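Local structure of DNA ligase (Alteromonas mediterranea, 6GDR) at residues D[177-182]-D[208-213]; D[29-34]-D[165-170]; D[212-217]-D[270-275]. The protein probably seals nicks in double-stranded DNA, forming an enzyme-AMP intermediate with ATP before joining the strand ends. All coordinates share one frame; numbering follows the deposited sequence.

Interaction 1 of 3, residues D[177-182]-D[208-213]; sequences EKLEQV and IKVKQF. Unlike the reference sequence in segment 208-213: Ile208 (reference Leu). With AMP (adenosine monophosphate), chain G.
Leu179 of helix 172-184 lies over the outgoing end of the chain that forms strand 207-210, the two backbones coming nearest at Leu179 CA and Lys211 CA, 7.6 Å apart. This is helix-on-sheet packing in the nucleotidyltransferase domain, and 208-213 carries the paired lysines, Lys209 and Lys211, expected of ligase motif V. Leu179 and Gln212 carry the contact. Leu179 CG stands anti to the backbone N (chi1 177°), which carries the branch toward the strand. From there CD2 meets Val210 CG1 at 3.7 Å and Gln212 CG at 3.4 Å. The Leu179 and Gln212 side chains run antiparallel past one another, so that the methylene part of the glutamine serves as an apolar surface. Leu190 of strand 189-194 also touches Leu179, helping to bury it. Beyond this apolar patch, Gln212 stretches out to Glu180, whose chain is bent at chi2 and crosses it at about a right angle. The amide and carboxylate planes are turned 35° apart. Gln212 NE2 gives a weak hydrogen bond to Glu180 OE1, 3.5 Å long, while Gln212 OE1 packs 3.4 Å from Glu180 CG. On the strand, Lys209 reaches the nucleotide instead of the helix: its NZ donates to O2P of AMP at 2.6 Å.

Interaction 2 of 3, residues D[29-34]-D[165-170]; sequences YWVSEK and SQFTLS. With AMP (adenosine monophosphate), chain G.
Val31 and Phe167 pair through a single antiparallel bridge where loop 165-170 crosses strand 29-34, an outermost strand of its sheet in the nucleotidyltransferase domain. Tyr29 O holds a water at 2.6 Å that also takes the N-H of Leu169, while the Tyr29 hydroxyl bonds to the backbone O of Asp205. Trp30 turns its six-membered ring to the loop: Phe167 O lies at the ring edge, 3.3 Å from Trp30 CE3, and Thr168 OG1 approaches CZ3. Its NE1 is engaged by Asp143. Val31 is the centre of the contact, exchanging two backbone hydrogen bonds with Phe167, N to O and O to N, each 2.8 Å long. Phe167 CB points away from the strand, but CG takes the crowded position between N and carbonyl carbon (chi1 54°), and the ring comes back over Val31. Val31 CB then sits over the ring face, 4.0 Å from the centroid, with CG1 3.4 Å from Phe167 CE1. An alanine in place of Phe167 would probably keep the backbone bridge but open a gap over Val31 CB and CG1, where the ring now lies. Ser32 OG shares a second water with Trp30 O and Gln166 OE1, and the bend of the glutamine at chi2 (-79°) puts its CD 3.7 Å from Ser32 CB. Glu33 sends its carboxylate to Arg78, while its backbone O stands 2.9 Å from N6 of the adenine. Lys34, the lysine of the KxDG motif and so probably the adenylated residue, donates from NZ to AMP O4' at 3.2 Å.

Interaction 3 of 3, residues D[212-217]-D[270-275]; sequences QFEDAE and FKFYGV. With nucleotides of chain C.
Lys271 and Phe213 meet as cation and ring: the extended lysine passes across one face of the phenyl group and sets NZ 4.5 Å from its centroid, only 8° off the normal. Phe213 in turn places its CB over the face of Tyr273, 3.9 Å from that centroid, a CH-pi contact. The two aromatic side chains run alongside one another in the same direction, with their rings inclined 55° to each other. Lys271 NZ also donates to Tyr273 OH at 2.9 Å, which ties the three side chains together. Among Glu214, Ala216, Phe270 and Phe272, on the other face of the sheet, the carboxylate of Glu214 leans over Phe272, OE1 standing 3.4 Å above the ring plane toward its rim. Ala216 CB touches both Phe270 CZ and Phe272 CE1, each at 3.8 Å. Beneath these side chains run antiparallel strands 214-225 and 267-272 of the OB-fold domain. Glu214 with Phe272 and Ala216 with Phe270 are hydrogen-bonded pairs on either side of the non-hydrogen-bonded pair Asp215 with Lys271. The shortest of these bonds, Phe270 N to Ala216 O, measures 2.9 Å; the N-H groups of Glu214 and Ala216 bond weakly. Lys271 NZ also donates to OP1 of DC3 of chain C, the modelled 2.5 Å being unusually short and doubtful in value. The aromatic face and hydroxyl holding the lysine probably help to orient it toward the DNA phosphate, whose charge it probably balances.

Interactions 1 and 2 lie in the nucleotidyltransferase domain, their centres 11 Å apart, and reach AMP through different lysines: Lys209 from strand 207-210 and Lys34 from strand 29-34. They also touch directly, Val182 CG1 lying 3.7 Å from Glu33 CD, so helix 172-184 touches strand 29-34, and through Lys178 on Phe167 and Leu169 also loop 165-170. Interaction 3 begins where interaction 1 ends. The two share Gln212 and Phe213, with centres 14 Å apart, and Lys211 CE packs on Tyr273 CD1 at 3.7 Å, joining the catalytic domain to the OB domain across the linker. Interactions 2 and 3 stay apart, their nearest atoms about 9 Å from each other. The Tyr273 side chain is likewise about 9 Å from AMP.

Interaction 1 of 3, residues D[177-182]-D[208-213]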
loop_
_atom_site.group_PDB
_atom_site.type_symbol
_atom_site.label_atom_id
_atom_site.label_comp_id
_atom_site.label_asym_id
_atom_site.label_seq_id
_atom_site.Cartn_x
_atom_site.Cartn_y
_atom_site.Cartn_z
ATOM N N GLU D 177 -11.206 15.795 -4.003
ATOM C CA GLU D 177 -11.404 16.438 -2.707
ATOM C C GLU D 177 -11.317 15.429 -1.569
ATOM O O GLU D 177 -10.739 15.724 -0.517
ATOM C CB GLU D 177 -12.752 17.158 -2.677
ATOM C CG GLU D 177 -12.834 18.356 -3.608
ATOM C CD GLU D 177 -14.177 19.060 -3.534
ATOM O OE1 GLU D 177 -15.116 18.488 -2.940
ATOM O OE2 GLU D 177 -14.291 20.184 -4.066
ATOM N N LYS D 178 -11.889 14.238 -1.754
ATOM C CA LYS D 178 -11.797 13.215 -0.717
ATOM C C LYS D 178 -10.354 12.771 -0.521
ATOM O O LYS D 178 -9.902 12.582 0.614
ATOM C CB LYS D 178 -12.682 12.019 -1.069
ATOM C CG LYS D 178 -12.734 10.938 0.008
ATOM C CD LYS D 178 -13.410 11.437 1.279
ATOM C CE LYS D 178 -13.321 10.418 2.402
ATOM N NZ LYS D 178 -13.848 10.960 3.688
ATOM N N LEU D 179 -9.615 12.600 -1.618
ATOM C CA LEU D 179 -8.205 12.244 -1.518
ATOM C C LEU D 179 -7.439 13.284 -0.709
ATOM O O LEU D 179 -6.669 12.941 0.196
ATOM C CB LEU D 179 -7.611 12.099 -2.918
ATOM C CG LEU D 179 -6.116 11.796 -2.997
ATOM C CD1 LEU D 179 -5.788 10.480 -2.303
ATOM C CD2 LEU D 179 -5.674 11.766 -4.450
ATOM N N GLU D 180 -7.643 14.566 -1.021
ATOM C CA GLU D 180 -6.993 15.633 -0.265
ATOM C C GLU D 180 -7.337 15.540 1.216
ATOM O O GLU D 180 -6.451 15.599 2.076
ATOM C CB GLU D 180 -7.403 16.996 -0.826
ATOM C CG GLU D 180 -6.299 17.726 -1.577
ATOM C CD GLU D 180 -5.209 18.242 -0.657
ATOM O OE1 GLU D 180 -4.019 18.112 -1.011
ATOM O OE2 GLU D 180 -5.543 18.774 0.423
ATOM N N GLN D 181 -8.624 15.392 1.531
ATOM C CA GLN D 181 -9.046 15.322 2.928
ATOM C C GLN D 181 -8.402 14.136 3.633
ATOM O O GLN D 181 -7.855 14.274 4.735
ATOM C CB GLN D 181 -10.572 15.240 3.006
ATOM C CG GLN D 181 -11.121 15.093 4.419
ATOM C CD GLN D 181 -11.327 13.646 4.829
ATOM O OE1 GLN D 181 -11.733 12.810 4.021
ATOM N NE2 GLN D 181 -11.048 13.344 6.093
ATOM N N VAL D 182 -8.452 12.957 3.011
ATOM C CA VAL D 182 -7.850 11.770 3.613
ATOM C C VAL D 182 -6.355 11.982 3.816
ATOM O O VAL D 182 -5.809 11.701 4.889
ATOM C CB VAL D 182 -8.137 10.529 2.748
ATOM C CG1 VAL D 182 -7.367 9.317 3.257
ATOM C CG2 VAL D 182 -9.629 10.233 2.737
ATOM N N ILE D 208 -8.509 0.111 -8.807
ATOM C CA ILE D 208 -7.629 1.239 -9.085
ATOM C C ILE D 208 -7.080 1.792 -7.778
ATOM O O ILE D 208 -7.717 1.717 -6.721
ATOM C CB ILE D 208 -8.366 2.325 -9.899
ATOM C CG1 ILE D 208 -8.628 1.817 -11.319
ATOM C CG2 ILE D 208 -7.561 3.622 -9.961
ATOM C CD1 ILE D 208 -9.930 2.293 -11.911
ATOM N N LYS D 209 -5.880 2.359 -7.868
ATOM C CA LYS D 209 -5.113 2.834 -6.727
ATOM C C LYS D 209 -4.884 4.330 -6.885
ATOM O O LYS D 209 -4.474 4.787 -7.957
ATOM C CB LYS D 209 -3.785 2.076 -6.653
ATOM C CG LYS D 209 -2.767 2.565 -5.644
ATOM C CD LYS D 209 -1.359 2.178 -6.094
ATOM C CE LYS D 209 -1.241 0.689 -6.447
ATOM N NZ LYS D 209 0.095 0.350 -7.006
ATOM N N VAL D 210 -5.149 5.089 -5.824
ATOM C CA VAL D 210 -5.090 6.546 -5.870
ATOM C C VAL D 210 -4.236 7.031 -4.706
ATOM O O VAL D 210 -4.577 6.792 -3.541
ATOM C CB VAL D 210 -6.490 7.180 -5.813
ATOM C CG1 VAL D 210 -6.422 8.634 -6.239
ATOM C CG2 VAL D 210 -7.469 6.406 -6.688
ATOM N N LYS D 211 -3.139 7.717 -5.021
ATOM C CA LYS D 211 -2.231 8.251 -4.017
ATOM C C LYS D 211 -1.732 9.616 -4.468
ATOM O O LYS D 211 -1.573 9.868 -5.666
ATOM C CB LYS D 211 -1.035 7.316 -3.779
ATOM C CG LYS D 211 -1.380 6.018 -3.063
ATOM C CD LYS D 211 -0.333 4.937 -3.319
ATOM C CE LYS D 211 1.035 5.307 -2.767
ATOM N NZ LYS D 211 1.044 5.416 -1.282
ATOM N N GLN D 212 -1.489 10.494 -3.501
ATOM C CA GLN D 212 -0.917 11.801 -3.784
ATOM C C GLN D 212 0.602 11.760 -3.662
ATOM O O GLN D 212 1.180 10.884 -3.015
ATOM C CB GLN D 212 -1.475 12.867 -2.841
ATOM C CG GLN D 212 -2.889 13.307 -3.166
ATOM C CD GLN D 212 -3.351 14.527 -2.377
ATOM O OE1 GLN D 212 -4.436 15.052 -2.628
ATOM N NE2 GLN D 212 -2.538 14.983 -1.427
ATOM N N PHE D 213 1.246 12.736 -4.297
ATOM C CA PHE D 213 2.691 12.883 -4.226
ATOM C C PHE D 213 3.047 14.337 -4.491
ATOM O O PHE D 213 2.359 15.031 -5.246
ATOM C CB PHE D 213 3.402 11.967 -5.231
ATOM C CG PHE D 213 3.041 12.240 -6.665
ATOM C CD1 PHE D 213 3.727 13.195 -7.398
ATOM C CD2 PHE D 213 2.023 11.533 -7.283
ATOM C CE1 PHE D 213 3.400 13.445 -8.718
ATOM C CE2 PHE D 213 1.692 11.778 -8.604
ATOM C CZ PHE D 213 2.382 12.735 -9.321
HETATM P P AMP G . 0.411 -1.261 -3.501
HETATM O O1P AMP G . 0.088 -0.631 -2.166
HETATM O O2P AMP G . 0.816 -0.368 -4.650
HETATM O "O5'" AMP G . -0.865 -2.127 -3.961
HETATM C "C5'" AMP G . -2.090 -1.999 -3.245
HETATM C "C4'" AMP G . -2.007 -2.761 -1.925
HETATM O "O4'" AMP G . -2.643 -2.010 -0.887
HETATM C "C3'" AMP G . -2.657 -4.135 -1.952
HETATM O "O3'" AMP G . -1.651 -5.149 -1.860
HETATM C "C2'" AMP G . -3.587 -4.171 -0.755
HETATM O "O2'" AMP G . -3.327 -5.304 0.074
HETATM C "C1'" AMP G . -3.315 -2.887 0.021
HETATM N N9 AMP G . -4.504 -2.190 0.582
HETATM C C8 AMP G . -4.444 -1.453 1.709
HETATM N N7 AMP G . -5.654 -0.920 2.012
HETATM C C5 AMP G . -6.517 -1.319 1.065
HETATM C C6 AMP G . -7.956 -1.110 0.791
HETATM N N6 AMP G . -8.706 -0.349 1.617
HETATM N N1 AMP G . -8.487 -1.697 -0.301
HETATM C C2 AMP G . -7.744 -2.455 -1.128
HETATM N N3 AMP G . -6.430 -2.682 -0.935
HETATM C C4 AMP G . -5.765 -2.159 0.124
#

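Interaction 2 of 3, residues D[29-34]-D[165-170]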
loop_
_atom_site.group_PDB
_atom_site.type_symbol
_atom_site.label_atom_id
_atom_site.label_comp_id
_atom_site.label_asym_id
_atom_site.label_seq_id
_atom_site.Cartn_x
_atom_site.Cartn_y
_atom_site.Cartn_z
ATOM N N TYR D 29 -17.870 2.322 -8.914
ATOM C CA TYR D 29 -16.842 1.782 -8.038
ATOM C C TYR D 29 -17.238 1.945 -6.577
ATOM O O TYR D 29 -17.873 2.931 -6.192
ATOM C CB TYR D 29 -15.495 2.483 -8.259
ATOM C CG TYR D 29 -14.872 2.240 -9.611
ATOM C CD1 TYR D 29 -15.286 2.953 -10.728
ATOM C CD2 TYR D 29 -13.856 1.308 -9.768
ATOM C CE1 TYR D 29 -14.711 2.736 -11.967
ATOM C CE2 TYR D 29 -13.276 1.086 -10.999
ATOM C CZ TYR D 29 -13.705 1.803 -12.097
ATOM O OH TYR D 29 -13.129 1.582 -13.327
ATOM N N TRP D 30 -16.851 0.962 -5.768
ATOM C CA TRP D 30 -16.828 1.135 -4.324
ATOM C C TRP D 30 -15.526 1.823 -3.936
ATOM O O TRP D 30 -14.441 1.370 -4.311
ATOM C CB TRP D 30 -16.942 -0.209 -3.603
ATOM C CG TRP D 30 -18.339 -0.734 -3.472
ATOM C CD1 TRP D 30 -18.816 -1.918 -3.956
ATOM C CD2 TRP D 30 -19.438 -0.103 -2.805
ATOM N NE1 TRP D 30 -20.144 -2.059 -3.636
ATOM C CE2 TRP D 30 -20.550 -0.959 -2.929
ATOM C CE3 TRP D 30 -19.590 1.106 -2.116
ATOM C CZ2 TRP D 30 -21.797 -0.646 -2.391
ATOM C CZ3 TRP D 30 -20.829 1.415 -1.583
ATOM C CH2 TRP D 30 -21.915 0.542 -1.723
ATOM N N VAL D 31 -15.634 2.920 -3.197
ATOM C CA VAL D 31 -14.471 3.680 -2.754
ATOM C C VAL D 31 -14.176 3.316 -1.308
ATOM O O VAL D 31 -15.093 3.083 -0.512
ATOM C CB VAL D 31 -14.699 5.196 -2.904
ATOM C CG1 VAL D 31 -13.402 5.954 -2.652
ATOM C CG2 VAL D 31 -15.251 5.521 -4.285
ATOM N N SER D 32 -12.891 3.261 -0.970
ATOM C CA SER D 32 -12.470 2.997 0.397
ATOM C C SER D 32 -11.086 3.591 0.595
ATOM O O SER D 32 -10.318 3.741 -0.358
ATOM C CB SER D 32 -12.457 1.496 0.705
ATOM O OG SER D 32 -11.543 0.811 -0.131
ATOM N N GLU D 33 -10.780 3.929 1.844
ATOM C CA GLU D 33 -9.483 4.495 2.182
ATOM C C GLU D 33 -8.424 3.402 2.171
ATOM O O GLU D 33 -8.615 2.335 2.761
ATOM C CB GLU D 33 -9.538 5.164 3.555
ATOM C CG GLU D 33 -8.202 5.710 4.042
ATOM C CD GLU D 33 -8.325 6.461 5.355
ATOM O OE1 GLU D 33 -9.413 7.010 5.629
ATOM O OE2 GLU D 33 -7.336 6.499 6.116
ATOM N N LYS D 34 -7.308 3.669 1.498
ATOM C CA LYS D 34 -6.194 2.730 1.505
ATOM C C LYS D 34 -5.511 2.761 2.866
ATOM O O LYS D 34 -5.097 3.822 3.343
ATOM C CB LYS D 34 -5.194 3.075 0.404
ATOM C CG LYS D 34 -4.170 1.983 0.150
ATOM C CD LYS D 34 -3.057 2.459 -0.763
ATOM C CE LYS D 34 -2.076 1.338 -1.067
ATOM N NZ LYS D 34 -1.483 0.751 0.168
ATOM N N SER D 165 -14.450 -0.068 5.397
ATOM C CA SER D 165 -15.655 0.681 5.070
ATOM C C SER D 165 -15.647 1.058 3.595
ATOM O O SER D 165 -14.648 1.567 3.076
ATOM C CB SER D 165 -15.752 1.935 5.937
ATOM O OG SER D 165 -15.752 1.602 7.314
ATOM N N GLN D 166 -16.765 0.808 2.920
ATOM C CA GLN D 166 -16.922 1.112 1.507
ATOM C C GLN D 166 -18.011 2.162 1.347
ATOM O O GLN D 166 -19.122 1.991 1.859
ATOM C CB GLN D 166 -17.278 -0.146 0.710
ATOM C CG GLN D 166 -16.303 -1.302 0.892
ATOM C CD GLN D 166 -15.037 -1.141 0.076
ATOM O OE1 GLN D 166 -14.977 -0.332 -0.851
ATOM N NE2 GLN D 166 -14.015 -1.917 0.415
ATOM N N PHE D 167 -17.687 3.246 0.646
ATOM C CA PHE D 167 -18.624 4.328 0.380
ATOM C C PHE D 167 -18.626 4.623 -1.116
ATOM O O PHE D 167 -17.931 3.971 -1.902
ATOM C CB PHE D 167 -18.268 5.578 1.194
ATOM C CG PHE D 167 -16.852 6.040 1.007
ATOM C CD1 PHE D 167 -16.537 6.979 0.041
ATOM C CD2 PHE D 167 -15.835 5.534 1.799
ATOM C CE1 PHE D 167 -15.233 7.405 -0.132
ATOM C CE2 PHE D 167 -14.532 5.955 1.631
ATOM C CZ PHE D 167 -14.230 6.891 0.665
ATOM N N THR D 168 -19.418 5.618 -1.511
ATOM C CA THR D 168 -19.606 5.970 -2.911
ATOM C C THR D 168 -19.267 7.437 -3.135
ATOM O O THR D 168 -19.570 8.291 -2.296
ATOM C CB THR D 168 -21.049 5.701 -3.358
ATOM O OG1 THR D 168 -21.384 4.330 -3.111
ATOM C CG2 THR D 168 -21.222 5.994 -4.843
ATOM N N LEU D 169 -18.631 7.717 -4.269
ATOM C CA LEU D 169 -18.382 9.067 -4.751
ATOM C C LEU D 169 -18.981 9.209 -6.148
ATOM O O LEU D 169 -19.310 8.221 -6.810
ATOM C CB LEU D 169 -16.877 9.379 -4.767
ATOM C CG LEU D 169 -16.156 9.311 -3.417
ATOM C CD1 LEU D 169 -14.655 9.418 -3.614
ATOM C CD2 LEU D 169 -16.648 10.409 -2.488
ATOM N N SER D 170 -19.120 10.456 -6.599
ATOM C CA SER D 170 -19.765 10.738 -7.878
ATOM C C SER D 170 -18.752 11.290 -8.878
ATOM O O SER D 170 -18.171 10.530 -9.658
ATOM C CB SER D 170 -20.925 11.717 -7.683
ATOM O OG SER D 170 -20.459 12.933 -7.122
HETATM P P AMP G . 0.411 -1.261 -3.501
HETATM O O1P AMP G . 0.088 -0.631 -2.166
HETATM O O2P AMP G . 0.816 -0.368 -4.650
HETATM O "O5'" AMP G . -0.865 -2.127 -3.961
HETATM C "C5'" AMP G . -2.090 -1.999 -3.245
HETATM C "C4'" AMP G . -2.007 -2.761 -1.925
HETATM O "O4'" AMP G . -2.643 -2.010 -0.887
HETATM C "C3'" AMP G . -2.657 -4.135 -1.952
HETATM O "O3'" AMP G . -1.651 -5.149 -1.860
HETATM C "C2'" AMP G . -3.587 -4.171 -0.755
HETATM O "O2'" AMP G . -3.327 -5.304 0.074
HETATM C "C1'" AMP G . -3.315 -2.887 0.021
HETATM N N9 AMP G . -4.504 -2.190 0.582
HETATM C C8 AMP G . -4.444 -1.453 1.709
HETATM N N7 AMP G . -5.654 -0.920 2.012
HETATM C C5 AMP G . -6.517 -1.319 1.065
HETATM C C6 AMP G . -7.956 -1.110 0.791
HETATM N N6 AMP G . -8.706 -0.349 1.617
HETATM N N1 AMP G . -8.487 -1.697 -0.301
HETATM C C2 AMP G . -7.744 -2.455 -1.128
HETATM N N3 AMP G . -6.430 -2.682 -0.935
HETATM C C4 AMP G . -5.765 -2.159 0.124
HETATM O O HOH W 1 -18.293 5.469 -6.302
HETATM O O HOH W 2 -12.752 0.214 -2.445
#

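Interaction 3 of 3, residues D[212-217]-D[270-275]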
loop_
_atom_site.group_PDB
_atom_site.type_symbol
_atom_site.label_atom_id
_atom_site.label_comp_id
_atom_site.label_asym_id
_atom_site.label_seq_id
_atom_site.Cartn_x
_atom_site.Cartn_y
_atom_site.Cartn_z
ATOM N N GLN D 212 -1.489 10.494 -3.501
ATOM C CA GLN D 212 -0.917 11.801 -3.784
ATOM C C GLN D 212 0.602 11.760 -3.662
ATOM O O GLN D 212 1.180 10.884 -3.015
ATOM C CB GLN D 212 -1.475 12.867 -2.841
ATOM C CG GLN D 212 -2.889 13.307 -3.166
ATOM C CD GLN D 212 -3.351 14.527 -2.377
ATOM O OE1 GLN D 212 -4.436 15.052 -2.628
ATOM N NE2 GLN D 212 -2.538 14.983 -1.427
ATOM N N PHE D 213 1.246 12.736 -4.297
ATOM C CA PHE D 213 2.691 12.883 -4.226
ATOM C C PHE D 213 3.047 14.337 -4.491
ATOM O O PHE D 213 2.359 15.031 -5.246
ATOM C CB PHE D 213 3.402 11.967 -5.231
ATOM C CG PHE D 213 3.041 12.240 -6.665
ATOM C CD1 PHE D 213 3.727 13.195 -7.398
ATOM C CD2 PHE D 213 2.023 11.533 -7.283
ATOM C CE1 PHE D 213 3.400 13.445 -8.718
ATOM C CE2 PHE D 213 1.692 11.778 -8.604
ATOM C CZ PHE D 213 2.382 12.735 -9.321
ATOM N N GLU D 214 4.124 14.791 -3.860
ATOM C CA GLU D 214 4.634 16.139 -4.055
ATOM C C GLU D 214 6.056 16.071 -4.597
ATOM O O GLU D 214 6.656 14.998 -4.710
ATOM C CB GLU D 214 4.609 16.946 -2.750
ATOM C CG GLU D 214 3.471 16.601 -1.803
ATOM C CD GLU D 214 3.871 15.565 -0.769
ATOM O OE1 GLU D 214 4.495 14.550 -1.149
ATOM O OE2 GLU D 214 3.574 15.772 0.426
ATOM N N ASP D 215 6.590 17.239 -4.932
ATOM C CA ASP D 215 7.953 17.376 -5.420
ATOM C C ASP D 215 8.809 18.079 -4.375
ATOM O O ASP D 215 8.309 18.679 -3.421
ATOM C CB ASP D 215 7.982 18.151 -6.743
ATOM C CG ASP D 215 7.258 17.426 -7.859
ATOM O OD1 ASP D 215 6.684 16.348 -7.597
ATOM O OD2 ASP D 215 7.266 17.934 -9.000
ATOM N N ALA D 216 10.121 17.992 -4.570
ATOM C CA ALA D 216 11.079 18.619 -3.669
ATOM C C ALA D 216 12.453 18.551 -4.314
ATOM O O ALA D 216 12.690 17.750 -5.222
ATOM C CB ALA D 216 11.093 17.944 -2.295
ATOM N N GLU D 217 13.353 19.403 -3.835
ATOM C CA GLU D 217 14.711 19.479 -4.351
ATOM C C GLU D 217 15.703 18.992 -3.303
ATOM O O GLU D 217 15.445 19.057 -2.098
ATOM C CB GLU D 217 15.063 20.910 -4.771
ATOM C CG GLU D 217 14.325 21.393 -6.009
ATOM C CD GLU D 217 14.841 22.728 -6.512
ATOM O OE1 GLU D 217 15.382 23.503 -5.695
ATOM O OE2 GLU D 217 14.711 23.000 -7.724
ATOM N N PHE D 270 12.837 15.470 -7.048
ATOM C CA PHE D 270 12.330 14.118 -6.878
ATOM C C PHE D 270 10.907 14.176 -6.348
ATOM O O PHE D 270 10.534 15.108 -5.631
ATOM C CB PHE D 270 13.204 13.308 -5.911
ATOM C CG PHE D 270 13.124 13.779 -4.484
ATOM C CD1 PHE D 270 12.248 13.182 -3.592
ATOM C CD2 PHE D 270 13.919 14.820 -4.038
ATOM C CE1 PHE D 270 12.169 13.613 -2.281
ATOM C CE2 PHE D 270 13.845 15.255 -2.727
ATOM C CZ PHE D 270 12.969 14.650 -1.848
ATOM N N LYS D 271 10.118 13.170 -6.706
ATOM C CA LYS D 271 8.788 12.999 -6.146
ATOM C C LYS D 271 8.840 11.973 -5.023
ATOM O O LYS D 271 9.721 11.114 -4.974
ATOM C CB LYS D 271 7.782 12.567 -7.219
ATOM C CG LYS D 271 7.697 11.069 -7.474
ATOM C CD LYS D 271 6.660 10.765 -8.540
ATOM C CE LYS D 271 6.310 9.289 -8.568
ATOM N NZ LYS D 271 5.181 9.002 -9.494
ATOM N N PHE D 272 7.878 12.076 -4.110
ATOM C CA PHE D 272 7.840 11.188 -2.959
ATOM C C PHE D 272 6.415 11.130 -2.430
ATOM O O PHE D 272 5.607 12.031 -2.667
ATOM C CB PHE D 272 8.811 11.650 -1.867
ATOM C CG PHE D 272 8.461 12.982 -1.269
ATOM C CD1 PHE D 272 8.771 14.157 -1.932
ATOM C CD2 PHE D 272 7.826 13.060 -0.042
ATOM C CE1 PHE D 272 8.449 15.386 -1.382
ATOM C CE2 PHE D 272 7.504 14.283 0.515
ATOM C CZ PHE D 272 7.816 15.448 -0.157
ATOM N N TYR D 273 6.123 10.054 -1.706
ATOM C CA TYR D 273 4.795 9.799 -1.152
ATOM C C TYR D 273 4.892 9.897 0.368
ATOM O O TYR D 273 4.906 8.891 1.080
ATOM C CB TYR D 273 4.279 8.426 -1.600
ATOM C CG TYR D 273 4.133 8.282 -3.098
ATOM C CD1 TYR D 273 2.887 8.361 -3.706
ATOM C CD2 TYR D 273 5.242 8.066 -3.906
ATOM C CE1 TYR D 273 2.750 8.227 -5.074
ATOM C CE2 TYR D 273 5.115 7.932 -5.273
ATOM C CZ TYR D 273 3.868 8.013 -5.853
ATOM O OH TYR D 273 3.737 7.881 -7.215
ATOM N N GLY D 274 4.958 11.126 0.866
ATOM C CA GLY D 274 5.052 11.350 2.290
ATOM C C GLY D 274 6.446 11.073 2.824
ATOM O O GLY D 274 7.414 10.890 2.081
ATOM N N VAL D 275 6.536 11.034 4.154
ATOM C CA VAL D 275 7.801 10.844 4.848
ATOM C C VAL D 275 7.640 9.748 5.892
ATOM O O VAL D 275 6.533 9.429 6.332
ATOM C CB VAL D 275 8.302 12.144 5.511
ATOM C CG1 VAL D 275 8.725 13.151 4.451
ATOM C CG2 VAL D 275 7.225 12.731 6.413
ATOM P P DC C 3 6.604 5.544 -9.935
ATOM O OP1 DC C 3 6.308 6.932 -10.355
ATOM O OP2 DC C 3 5.584 4.488 -10.123
ATOM O "O5'" DC C 3 7.941 5.053 -10.663
ATOM C "C5'" DC C 3 9.122 5.840 -10.587
ATOM C "C4'" DC C 3 10.319 5.081 -11.138
ATOM O "O4'" DC C 3 10.440 3.810 -10.459
ATOM C "C3'" DC C 3 10.231 4.737 -12.613
ATOM O "O3'" DC C 3 10.768 5.787 -13.411
ATOM C "C2'" DC C 3 11.044 3.448 -12.732
ATOM C "C1'" DC C 3 11.008 2.846 -11.325
ATOM N N1 DC C 3 10.210 1.587 -11.231
ATOM C C2 DC C 3 10.792 0.373 -11.606
ATOM O O2 DC C 3 11.961 0.367 -12.014
ATOM N N3 DC C 3 10.058 -0.762 -11.516
ATOM C C4 DC C 3 8.802 -0.712 -11.073
ATOM N N4 DC C 3 8.118 -1.860 -10.999
ATOM C C5 DC C 3 8.191 0.516 -10.683
ATOM C C6 DC C 3 8.924 1.630 -10.778
#